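Local coordinates for protein inactive dihydroorotase-like domain (Chaetomium thermophilum, PDB 5NNL) that is an inactive relative of the dihydroorotases, built as an amidohydrolase-type alpha/beta barrel with an additional beta region formed by both chain ends, at residues 32-36 / 320-326; 38-42 / 274-280; 92-98 / 122-126; 112-116 / 139-143; 132-138 / 161-165. All blocks are in the same frame, centred on the assembly; numbering follows the deposited sequence.

Interaction 1 (32-36 / 320-326); sequences QASIA and ACLDGVF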
# COMPACT_ATOMS: atom_id res chain seq x y z
N GLN A 32 8.94 10.48 -5.57
CA GLN A 32 8.74 11.29 -6.77
C GLN A 32 7.54 10.79 -7.56
O GLN A 32 6.61 11.54 -7.86
CB GLN A 32 9.98 11.27 -7.66
CG GLN A 32 11.23 11.88 -7.06
CD GLN A 32 12.43 11.77 -7.99
OE1 GLN A 32 12.28 11.60 -9.20
NE2 GLN A 32 13.63 11.86 -7.43
N ALA A 33 7.57 9.51 -7.94
CA ALA A 33 6.48 8.93 -8.70
C ALA A 33 5.18 8.96 -7.91
O ALA A 33 4.09 9.05 -8.51
CB ALA A 33 6.83 7.50 -9.12
N SER A 34 5.25 8.88 -6.58
CA SER A 34 4.05 8.94 -5.77
C SER A 34 3.38 10.31 -5.87
O SER A 34 2.19 10.41 -6.19
CB SER A 34 4.38 8.61 -4.31
OG SER A 34 4.68 7.24 -4.16
N ILE A 35 4.13 11.39 -5.61
CA ILE A 35 3.53 12.72 -5.64
C ILE A 35 3.03 13.04 -7.04
O ILE A 35 1.98 13.66 -7.22
CB ILE A 35 4.52 13.78 -5.12
CG1 ILE A 35 3.79 15.09 -4.79
CG2 ILE A 35 5.65 14.06 -6.13
CD1 ILE A 35 2.86 14.99 -3.59
N ALA A 36 3.76 12.58 -8.06
CA ALA A 36 3.32 12.80 -9.44
C ALA A 36 2.01 12.08 -9.73
O ALA A 36 1.25 12.49 -10.61
CB ALA A 36 4.40 12.33 -10.41
N ALA A 320 3.62 20.34 -7.44
CA ALA A 320 4.49 19.18 -7.53
C ALA A 320 4.30 18.38 -8.81
O ALA A 320 5.11 17.50 -9.09
CB ALA A 320 4.27 18.26 -6.32
N CYS A 321 3.25 18.66 -9.59
CA CYS A 321 3.00 17.88 -10.79
C CYS A 321 2.03 18.63 -11.70
O CYS A 321 1.11 19.30 -11.22
CB CYS A 321 2.42 16.51 -10.44
SG CYS A 321 1.99 15.53 -11.89
N LEU A 322 2.26 18.51 -13.00
CA LEU A 322 1.36 19.06 -14.01
C LEU A 322 1.18 18.02 -15.11
O LEU A 322 2.15 17.60 -15.73
CB LEU A 322 1.91 20.36 -14.61
CG LEU A 322 2.02 21.58 -13.69
CD1 LEU A 322 2.86 22.67 -14.37
CD2 LEU A 322 0.63 22.09 -13.34
N ASP A 323 -0.07 17.61 -15.35
CA ASP A 323 -0.38 16.61 -16.36
C ASP A 323 0.45 15.35 -16.16
O ASP A 323 1.01 14.78 -17.10
CB ASP A 323 -0.18 17.18 -17.77
CG ASP A 323 -1.08 18.36 -18.06
OD1 ASP A 323 -2.16 18.45 -17.44
OD2 ASP A 323 -0.71 19.20 -18.91
N GLY A 324 0.54 14.91 -14.91
CA GLY A 324 1.30 13.73 -14.57
C GLY A 324 2.80 13.88 -14.63
O GLY A 324 3.52 12.89 -14.44
N VAL A 325 3.31 15.09 -14.87
CA VAL A 325 4.74 15.32 -15.03
C VAL A 325 5.29 15.88 -13.72
O VAL A 325 4.97 17.01 -13.33
CB VAL A 325 5.02 16.27 -16.20
CG1 VAL A 325 6.51 16.56 -16.31
CG2 VAL A 325 4.49 15.68 -17.50
N PHE A 326 6.15 15.10 -13.06
CA PHE A 326 6.87 15.56 -11.88
C PHE A 326 7.50 16.93 -12.13
O PHE A 326 8.10 17.16 -13.18
CB PHE A 326 7.94 14.53 -11.53
CG PHE A 326 8.76 14.90 -10.33
CD1 PHE A 326 8.21 14.89 -9.06
CD2 PHE A 326 10.10 15.21 -10.47
CE1 PHE A 326 8.97 15.22 -7.96
CE2 PHE A 326 10.87 15.54 -9.37
CZ PHE A 326 10.31 15.54 -8.11

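Interaction 2 (38-42 / 274-280); sequences GYSMI and LHDQVGA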
# COMPACT_ATOMS: atom_id res chain seq x y z
N GLY A 38 -0.38 11.69 -7.41
CA GLY A 38 -1.40 12.24 -6.53
C GLY A 38 -1.32 11.76 -5.10
O GLY A 38 -2.18 12.14 -4.29
N TYR A 39 -0.32 10.96 -4.74
CA TYR A 39 -0.17 10.45 -3.39
C TYR A 39 0.77 11.37 -2.62
O TYR A 39 1.98 11.39 -2.88
CB TYR A 39 0.36 9.01 -3.41
CG TYR A 39 -0.47 8.09 -4.27
CD1 TYR A 39 -1.70 7.61 -3.83
CD2 TYR A 39 -0.03 7.70 -5.53
CE1 TYR A 39 -2.47 6.76 -4.61
CE2 TYR A 39 -0.79 6.86 -6.32
CZ TYR A 39 -2.01 6.39 -5.86
OH TYR A 39 -2.78 5.55 -6.64
N SER A 40 0.22 12.15 -1.69
CA SER A 40 1.01 13.03 -0.84
C SER A 40 1.44 12.36 0.47
O SER A 40 2.16 12.99 1.25
CB SER A 40 0.23 14.31 -0.53
OG SER A 40 -0.97 14.02 0.18
N MET A 41 1.01 11.13 0.71
CA MET A 41 1.37 10.39 1.92
C MET A 41 1.41 8.91 1.57
O MET A 41 0.44 8.38 1.02
CB MET A 41 0.35 10.63 3.04
CG MET A 41 0.91 11.34 4.26
SD MET A 41 2.09 10.34 5.20
CE MET A 41 1.35 10.42 6.83
N ILE A 42 2.52 8.25 1.90
CA ILE A 42 2.69 6.83 1.62
C ILE A 42 3.29 6.15 2.84
O ILE A 42 4.18 6.70 3.50
CB ILE A 42 3.57 6.59 0.38
CG1 ILE A 42 4.99 7.12 0.59
CG2 ILE A 42 2.94 7.24 -0.85
CD1 ILE A 42 5.97 6.75 -0.52
N LEU A 274 -3.28 8.72 10.48
CA LEU A 274 -2.44 9.65 9.74
C LEU A 274 -2.94 11.08 9.90
O LEU A 274 -4.13 11.33 10.05
CB LEU A 274 -2.39 9.26 8.26
CG LEU A 274 -1.91 7.83 8.00
CD1 LEU A 274 -1.98 7.50 6.52
CD2 LEU A 274 -0.50 7.62 8.53
N HIS A 275 -2.00 12.02 9.88
CA HIS A 275 -2.30 13.40 10.18
C HIS A 275 -2.90 14.11 8.96
O HIS A 275 -2.83 13.63 7.83
CB HIS A 275 -1.04 14.14 10.64
CG HIS A 275 -0.52 13.68 11.96
ND1 HIS A 275 -1.27 12.92 12.83
CD2 HIS A 275 0.68 13.86 12.56
CE1 HIS A 275 -0.55 12.65 13.91
NE2 HIS A 275 0.63 13.21 13.77
N ASP A 276 -3.50 15.27 9.23
CA ASP A 276 -4.01 16.11 8.16
C ASP A 276 -2.87 16.73 7.37
O ASP A 276 -1.80 17.04 7.91
CB ASP A 276 -4.90 17.21 8.74
CG ASP A 276 -6.15 16.66 9.41
OD1 ASP A 276 -6.78 15.75 8.83
OD2 ASP A 276 -6.49 17.13 10.52
N GLN A 277 -3.10 16.91 6.07
CA GLN A 277 -2.13 17.54 5.17
C GLN A 277 -2.77 18.80 4.60
O GLN A 277 -3.54 18.73 3.64
CB GLN A 277 -1.71 16.60 4.05
CG GLN A 277 -0.86 15.44 4.48
CD GLN A 277 -0.34 14.67 3.29
OE1 GLN A 277 -1.12 14.15 2.49
NE2 GLN A 277 0.98 14.62 3.14
N VAL A 278 -2.43 19.95 5.18
CA VAL A 278 -2.86 21.21 4.59
C VAL A 278 -2.05 21.44 3.32
O VAL A 278 -0.83 21.21 3.27
CB VAL A 278 -2.69 22.37 5.59
CG1 VAL A 278 -1.23 22.76 5.76
CG2 VAL A 278 -3.54 23.58 5.16
N GLY A 279 -2.73 21.87 2.26
CA GLY A 279 -2.08 22.26 1.03
C GLY A 279 -1.84 21.15 0.04
O GLY A 279 -1.34 21.42 -1.06
N ALA A 280 -2.16 19.90 0.38
CA ALA A 280 -2.01 18.78 -0.54
C ALA A 280 -3.32 18.59 -1.28
O ALA A 280 -4.33 18.21 -0.68
CB ALA A 280 -1.59 17.52 0.20

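Interaction 3 (92-98 / 122-126); sequences AGEVGSL and WPKHK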
# COMPACT_ATOMS: atom_id res chain seq x y z
N ALA A 92 8.97 1.77 18.65
CA ALA A 92 7.65 1.94 18.05
C ALA A 92 7.37 3.40 17.69
O ALA A 92 6.66 3.67 16.72
CB ALA A 92 6.58 1.42 19.00
N GLY A 93 7.92 4.34 18.47
CA GLY A 93 7.65 5.75 18.22
C GLY A 93 8.25 6.28 16.94
O GLY A 93 7.85 7.36 16.49
N GLU A 94 9.20 5.56 16.34
CA GLU A 94 9.83 5.98 15.10
C GLU A 94 9.14 5.42 13.86
O GLU A 94 9.44 5.89 12.75
CB GLU A 94 11.30 5.57 15.10
CG GLU A 94 12.09 6.15 16.27
CD GLU A 94 13.54 5.68 16.31
OE1 GLU A 94 14.22 5.77 15.26
OE2 GLU A 94 13.99 5.22 17.38
N VAL A 95 8.25 4.44 14.00
CA VAL A 95 7.51 3.88 12.88
C VAL A 95 6.02 4.10 13.12
O VAL A 95 5.60 4.49 14.21
CB VAL A 95 7.82 2.39 12.66
CG1 VAL A 95 9.26 2.20 12.20
CG2 VAL A 95 7.55 1.58 13.92
N GLY A 96 5.23 3.86 12.09
CA GLY A 96 3.80 4.11 12.16
C GLY A 96 2.96 2.85 12.19
O GLY A 96 1.73 2.94 12.28
N SER A 97 3.59 1.68 12.13
CA SER A 97 2.83 0.44 12.05
C SER A 97 3.76 -0.75 12.21
O SER A 97 4.96 -0.67 11.93
CB SER A 97 2.09 0.33 10.72
OG SER A 97 3.02 0.16 9.67
N LEU A 98 3.18 -1.88 12.62
CA LEU A 98 3.88 -3.15 12.70
C LEU A 98 3.34 -4.10 11.63
O LEU A 98 2.12 -4.33 11.56
CB LEU A 98 3.72 -3.79 14.08
CG LEU A 98 4.22 -5.23 14.23
CD1 LEU A 98 5.71 -5.29 13.94
CD2 LEU A 98 3.92 -5.77 15.62
N TRP A 122 3.56 -4.73 21.62
CA TRP A 122 3.33 -3.61 20.72
C TRP A 122 2.20 -2.72 21.25
O TRP A 122 1.21 -3.23 21.77
CB TRP A 122 2.97 -4.12 19.32
CG TRP A 122 2.80 -3.06 18.27
CD1 TRP A 122 1.63 -2.55 17.80
CD2 TRP A 122 3.85 -2.40 17.54
NE1 TRP A 122 1.88 -1.62 16.82
CE2 TRP A 122 3.23 -1.50 16.65
CE3 TRP A 122 5.24 -2.48 17.56
CZ2 TRP A 122 3.96 -0.68 15.79
CZ3 TRP A 122 5.97 -1.67 16.70
CH2 TRP A 122 5.33 -0.78 15.83
N PRO A 123 2.32 -1.39 21.16
CA PRO A 123 1.26 -0.52 21.70
C PRO A 123 -0.10 -0.83 21.10
O PRO A 123 -0.24 -1.04 19.90
CB PRO A 123 1.74 0.89 21.34
CG PRO A 123 3.21 0.76 21.21
CD PRO A 123 3.46 -0.61 20.66
N LYS A 124 -1.12 -0.83 21.97
CA LYS A 124 -2.46 -1.25 21.55
C LYS A 124 -3.08 -0.29 20.55
O LYS A 124 -3.91 -0.71 19.73
CB LYS A 124 -3.37 -1.39 22.77
CG LYS A 124 -4.82 -1.73 22.42
CD LYS A 124 -5.57 -2.31 23.62
CE LYS A 124 -6.65 -1.38 24.15
NZ LYS A 124 -7.96 -1.61 23.48
N HIS A 125 -2.72 0.99 20.59
CA HIS A 125 -3.29 1.99 19.70
C HIS A 125 -2.38 2.32 18.52
O HIS A 125 -2.61 3.31 17.83
CB HIS A 125 -3.61 3.26 20.49
CG HIS A 125 -4.83 3.13 21.36
ND1 HIS A 125 -5.81 2.19 21.13
CD2 HIS A 125 -5.21 3.82 22.46
CE1 HIS A 125 -6.75 2.31 22.05
NE2 HIS A 125 -6.41 3.29 22.87
N LYS A 126 -1.34 1.51 18.28
CA LYS A 126 -0.50 1.66 17.10
C LYS A 126 -0.85 0.59 16.08
O LYS A 126 -0.91 -0.60 16.44
CB LYS A 126 0.97 1.57 17.49
CG LYS A 126 1.92 2.30 16.54
CD LYS A 126 3.13 2.88 17.28
CE LYS A 126 3.32 4.37 16.98
NZ LYS A 126 3.88 4.61 15.63

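Interaction 4 (112-116 / 139-143); sequences VTQVE and SILLL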
# COMPACT_ATOMS: atom_id res chain seq x y z
N VAL A 112 1.38 -19.09 16.51
CA VAL A 112 0.44 -18.33 17.33
C VAL A 112 1.19 -17.67 18.49
O VAL A 112 1.01 -16.48 18.77
CB VAL A 112 -0.68 -19.25 17.85
CG1 VAL A 112 -1.66 -18.47 18.70
CG2 VAL A 112 -1.40 -19.93 16.70
N THR A 113 2.03 -18.45 19.18
CA THR A 113 2.78 -17.91 20.30
C THR A 113 3.68 -16.76 19.85
O THR A 113 3.70 -15.69 20.47
CB THR A 113 3.62 -19.01 20.96
OG1 THR A 113 2.76 -20.10 21.33
CG2 THR A 113 4.34 -18.49 22.20
N GLN A 114 4.40 -16.95 18.74
CA GLN A 114 5.32 -15.92 18.27
C GLN A 114 4.58 -14.62 17.97
O GLN A 114 5.06 -13.53 18.29
CB GLN A 114 6.07 -16.40 17.03
CG GLN A 114 6.79 -17.72 17.21
CD GLN A 114 7.34 -18.25 15.90
OE1 GLN A 114 8.11 -17.57 15.22
NE2 GLN A 114 6.94 -19.47 15.54
N VAL A 115 3.41 -14.72 17.33
CA VAL A 115 2.63 -13.52 17.04
C VAL A 115 2.06 -12.93 18.32
O VAL A 115 1.99 -11.71 18.47
CB VAL A 115 1.52 -13.85 16.02
CG1 VAL A 115 0.57 -12.67 15.83
CG2 VAL A 115 2.13 -14.25 14.68
N GLU A 116 1.67 -13.78 19.27
CA GLU A 116 1.14 -13.29 20.54
C GLU A 116 2.16 -12.41 21.25
O GLU A 116 1.77 -11.43 21.90
CB GLU A 116 0.74 -14.47 21.43
CG GLU A 116 0.44 -14.11 22.89
CD GLU A 116 -0.77 -13.22 23.06
OE1 GLU A 116 -1.53 -13.05 22.09
OE2 GLU A 116 -0.97 -12.68 24.18
N SER A 139 -5.82 -17.07 12.65
CA SER A 139 -5.05 -17.08 13.89
C SER A 139 -4.81 -15.66 14.39
O SER A 139 -4.95 -15.38 15.59
CB SER A 139 -3.72 -17.80 13.69
OG SER A 139 -3.93 -19.14 13.31
N ILE A 140 -4.40 -14.76 13.50
CA ILE A 140 -4.13 -13.39 13.93
C ILE A 140 -5.43 -12.63 14.18
O ILE A 140 -5.47 -11.72 15.01
CB ILE A 140 -3.23 -12.69 12.90
CG1 ILE A 140 -2.67 -11.38 13.48
CG2 ILE A 140 -3.98 -12.42 11.60
CD1 ILE A 140 -1.46 -10.87 12.73
N LEU A 141 -6.52 -13.01 13.50
CA LEU A 141 -7.82 -12.41 13.80
C LEU A 141 -8.31 -12.82 15.18
O LEU A 141 -8.98 -12.03 15.87
CB LEU A 141 -8.84 -12.80 12.73
CG LEU A 141 -8.68 -12.21 11.33
CD1 LEU A 141 -9.83 -12.67 10.43
CD2 LEU A 141 -8.61 -10.69 11.37
N LEU A 142 -8.02 -14.05 15.60
CA LEU A 142 -8.37 -14.46 16.96
C LEU A 142 -7.64 -13.61 17.99
O LEU A 142 -8.23 -13.15 18.97
CB LEU A 142 -8.05 -15.94 17.16
CG LEU A 142 -8.34 -16.47 18.57
CD1 LEU A 142 -9.83 -16.39 18.89
CD2 LEU A 142 -7.83 -17.89 18.73
N LEU A 143 -6.34 -13.40 17.78
CA LEU A 143 -5.55 -12.62 18.73
C LEU A 143 -6.06 -11.19 18.81
O LEU A 143 -6.20 -10.63 19.91
CB LEU A 143 -4.07 -12.66 18.33
CG LEU A 143 -3.43 -14.05 18.42
CD1 LEU A 143 -2.01 -14.05 17.89
CD2 LEU A 143 -3.45 -14.57 19.85

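Interaction 5 (132-138 / 161-165); sequences ARTTDLA and DIKLI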
# COMPACT_ATOMS: atom_id res chain seq x y z
N ALA A 132 -1.45 -12.22 6.27
CA ALA A 132 -1.77 -13.61 6.56
C ALA A 132 -2.95 -14.08 5.71
O ALA A 132 -3.82 -13.30 5.33
CB ALA A 132 -2.11 -13.79 8.04
N ARG A 133 -2.95 -15.38 5.40
CA ARG A 133 -4.02 -16.01 4.65
C ARG A 133 -4.57 -17.20 5.44
O ARG A 133 -3.94 -17.70 6.37
CB ARG A 133 -3.56 -16.52 3.28
CG ARG A 133 -2.69 -15.57 2.49
CD ARG A 133 -3.40 -14.27 2.19
NE ARG A 133 -2.55 -13.37 1.42
CZ ARG A 133 -2.65 -12.04 1.42
NH1 ARG A 133 -1.82 -11.33 0.68
NH2 ARG A 133 -3.55 -11.42 2.17
N THR A 134 -5.77 -17.63 5.03
CA THR A 134 -6.42 -18.83 5.55
C THR A 134 -6.20 -19.01 7.04
O THR A 134 -6.63 -18.17 7.84
CB THR A 134 -5.94 -20.07 4.78
OG1 THR A 134 -4.57 -20.34 5.11
CG2 THR A 134 -6.08 -19.86 3.27
N THR A 135 -5.54 -20.10 7.44
CA THR A 135 -5.45 -20.42 8.86
C THR A 135 -4.55 -19.45 9.61
O THR A 135 -4.82 -19.14 10.77
CB THR A 135 -4.96 -21.86 9.04
OG1 THR A 135 -3.86 -22.12 8.16
CG2 THR A 135 -6.09 -22.84 8.72
N ASP A 136 -3.50 -18.94 8.97
CA ASP A 136 -2.72 -17.87 9.58
C ASP A 136 -3.58 -16.64 9.80
O ASP A 136 -3.50 -15.99 10.85
CB ASP A 136 -1.51 -17.51 8.71
CG ASP A 136 -0.50 -18.63 8.60
OD1 ASP A 136 -0.51 -19.54 9.46
OD2 ASP A 136 0.30 -18.60 7.65
N LEU A 137 -4.41 -16.29 8.81
CA LEU A 137 -5.31 -15.15 8.94
C LEU A 137 -6.26 -15.33 10.11
O LEU A 137 -6.41 -14.44 10.96
CB LEU A 137 -6.09 -14.93 7.64
CG LEU A 137 -7.16 -13.84 7.66
CD1 LEU A 137 -6.57 -12.50 8.07
CD2 LEU A 137 -7.85 -13.74 6.30
N ALA A 138 -6.93 -16.48 10.18
CA ALA A 138 -7.84 -16.74 11.29
C ALA A 138 -7.10 -16.69 12.63
O ALA A 138 -7.68 -16.29 13.64
CB ALA A 138 -8.53 -18.09 11.11
N ASP A 161 -10.73 -15.63 1.89
CA ASP A 161 -10.25 -14.67 2.88
C ASP A 161 -11.21 -13.49 3.04
O ASP A 161 -11.48 -13.06 4.16
CB ASP A 161 -8.84 -14.19 2.52
CG ASP A 161 -7.76 -15.20 2.89
OD1 ASP A 161 -8.08 -16.27 3.45
OD2 ASP A 161 -6.57 -14.93 2.63
N ILE A 162 -11.74 -12.97 1.93
CA ILE A 162 -12.62 -11.80 2.05
C ILE A 162 -13.91 -12.18 2.76
O ILE A 162 -14.51 -11.35 3.46
CB ILE A 162 -12.88 -11.15 0.68
CG1 ILE A 162 -13.39 -9.71 0.85
CG2 ILE A 162 -13.90 -11.95 -0.14
CD1 ILE A 162 -12.38 -8.75 1.47
N LYS A 163 -14.36 -13.42 2.60
CA LYS A 163 -15.58 -13.86 3.29
C LYS A 163 -15.34 -14.07 4.77
O LYS A 163 -16.23 -13.80 5.59
CB LYS A 163 -16.11 -15.14 2.65
CG LYS A 163 -16.75 -14.92 1.29
CD LYS A 163 -17.59 -16.10 0.85
CE LYS A 163 -18.88 -16.19 1.66
NZ LYS A 163 -19.83 -17.17 1.08
N LEU A 164 -14.15 -14.54 5.16
CA LEU A 164 -13.82 -14.62 6.58
C LEU A 164 -13.75 -13.24 7.20
O LEU A 164 -14.20 -13.03 8.33
CB LEU A 164 -12.50 -15.37 6.77
CG LEU A 164 -11.98 -15.46 8.20
CD1 LEU A 164 -12.94 -16.23 9.10
CD2 LEU A 164 -10.60 -16.10 8.22
N ILE A 165 -13.19 -12.27 6.47
CA ILE A 165 -13.14 -10.90 6.97
C ILE A 165 -14.55 -10.34 7.11
O ILE A 165 -14.87 -9.67 8.10
CB ILE A 165 -12.26 -10.03 6.06
CG1 ILE A 165 -10.79 -10.45 6.21
CG2 ILE A 165 -12.41 -8.55 6.37
CD1 ILE A 165 -9.90 -10.04 5.06
O HOH W 1 -5.80 -12.53 3.22

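Interaction 1 (32-36 / 320-326)
The F326 ring lies beside Q32, whose aliphatic part overlaps one of its faces. Q32 CB sits 4.3 Å from the ring centroid and 17° off the ring normal, a CH-pi contact displaced toward the rim. Q32 CG is 3.9 Å from F326 CZ. The Q32 amide runs almost parallel to the ring, the two planes being 14° apart. I35 takes a different position: its CG2 meets the ring edge in plane, 4.0 Å from F326 CE1. F326 CG stands anti to the backbone N (chi1 179°), which carries the ring out to the helix from the end of its strand. Y71 makes a further edge-to-face contact with the same ring.

The contact joins helix 26-37 to a beta hairpin with a two-residue turn. A type I' turn from L322 to V325 links strands 318-322 and 325-326. Before the turn, A320 and C321 both face V313 in a classic beta bulge. In the amidohydrolase-type fold this places an outer barrel helix against the separate beta region.

The hairpin meets the last part of the helix with small groups. I35 CG1 packs on A320 CB at 3.6 Å. A36 CB faces F326 CB at 4.3 Å and lies at the same distance from C321 SG. V313 and F315 of strand 305-315 also touch I35.

Interaction 2 (38-42 / 274-280)
Q277 reaches S40 with its terminal amide, and both ends of that amide face the serine. Q277 NE2 donates to S40 O at 2.8 Å with an N-H...O angle of 166°. The acceptor lies close to the amide plane of Q277, but NE2 stands well above the plane of the S40 carbonyl, 61° out of it. Q277 OE1 faces S40 OG, modelled as a bond of 2.3 Å, too short to be trusted. The glutamine chain is extended beyond CG, and this carries the amide across to the serine. NE2 has a second acceptor in D73 OD2 of strand 73-79.

M41 lies on strand 39-44, a parallel strand of the alpha/beta barrel, and S40 sits where the chain turns a corner just before it. Residues 274-280 connect helix 257-271 to strand 281-291, with a type II beta turn from Q277 to A280.

M41 bends at chi2 (-69°) and again at chi3. Its CG lies over one face of the glutamine amide, 3.5 Å from Q277 NE2. Its CE turns to the leucine and meets L274 CD2 at 3.8 Å. On the far side of the amide, A280 CB packs on S40 OG at 3.6 Å.

Interaction 3 (92-98 / 122-126)
K126 O is gripped by two N-H donors: NE1 of W122, whose indole packs on L98, and NH2 of R149. The W122 NE1 bond is 3.0 Å long and bent, with an angle of 140°. K126 O lies in the indole plane, but NE1 is 66° out of the K126 carbonyl plane. This bond helps fix the rotation of the indole.

L98 CB lies over the centre of the six-membered ring, 3.5 Å from its centroid. A92 CB covers the opposite face at 4.3 Å from the same centroid, and P123 CD shares that side. V95 CG2 comes in at the edge, in plane, 3.8 Å from W122 CH2. With CG anti to the backbone N (chi1 -175°), the W122 ring is carried between A92 and L98.

Both segments lie in connections from a helix to a parallel barrel strand; residues 92-94 form a 3-10 turn. One leads from helix 85-89 into strand 98-100, the other from helix 111-121 into the adjacent strand 128-130. The indole lies between them.

The K126 chain passes A92, with CD 4.1 Å from A92 CB. The position of K126 NZ is doubtful, so its bond to A92 O is uncertain.

Interaction 4 (112-116 / 139-143)
L143 reaches from helix 134-146 to helix 111-121, two successive helices in the outer layer of the alpha/beta barrel. They follow the adjacent parallel strands 128-130 and 98-100. The two short helical segments cross at -43°, with axes 10.3 Å apart at closest approach.

L143 has the most surface buried here. With CG anti to the carbonyl carbon (chi1 -65°), it points its two methyl groups at the other helix, where they take different neighbours. CD1 touches both V115 and V112: it lies 3.6 Å from V115 CG1 and 4.0 Å from V112 O. That carbonyl is already the acceptor for E116 N within its own helix.

V112 lies at the more open end of the contact. Its CG1 is 4.4 Å from L143 CD2, and its CG2 faces S139 OG, which is bonded to T135 O within its own helix.

V115 is buried and points to the other helix. Besides L143, its CG1 meets I140 CD1 at 4.1 Å, the two side chains crossing at about a right angle. I100 of strand 98-100 touches both V115 and I140, so this pair faces the barrel wall.

The E116 chain bends at chi2 (65°). Its OE1, hydrogen-bonded to H147 NE2, also comes 3.3 Å from L143 CD2.

Interaction 5 (132-138 / 161-165)
D161 uses both carboxylate oxygens on residues 132-134. OD1 accepts the backbone N-H of T134 at 3.1 Å, with an N-H...O angle of 151°. The donor arrives on the syn side, 19° out of the carboxylate plane. OD2 accepts from a water at 2.6 Å. The same water donates to A132 O and accepts from R133 NH2 at 2.7 Å. It thus joins the carboxylate to a backbone carbonyl and a guanidinium group. R133 NH2 also donates to S154 O.

R133 and D161 cross at about a right angle. The arginine bends at chi2, which brings its CD to 3.3 Å from D161 OD2. R133 NE stays 4.5 Å from that oxygen, beyond a salt bridge.

Outside the polar group lies apolar packing. L137 CD2 covers the carboxylate, 3.7 Å from D161 CG. L137 and L164 then reach toward each other tip to tip, their CD2 atoms 4.1 Å apart. A138 CB touches L164 CD2 as well, and I165 CD1 approaches L137 more loosely. Helices 134-146 and 159-170, neighbours on the outside of the alpha/beta barrel, run nearly parallel here, at 18°.

The carboxylate meets a backbone N-H near the start of helix 134-146 and a water-linked arginine. These surroundings probably favour the ionised form of D161.

How the interactions relate
The contacts spread from helix 26-37 and the C-terminal strands to helices on the other side of the chain. The centres of interactions 1 and 2 are about 14 Å apart and the two touch, because helix 26-37 leads straight into strand 39-44. Both close long loops of chain, interaction 2 nested inside interaction 1. Interactions 3, 4 and 5 fall within both loops. Interactions 4 and 5 share helix 134-146 and touch, their centres about 12 Å apart. The centres of interactions 3 and 4 are about 17 Å apart, without touching; those of 1 and 4 are about 41 Å apart. Long-range contacts thus tie in the C-terminal part, while local ones pack neighbouring helices and the connections between parallel strands.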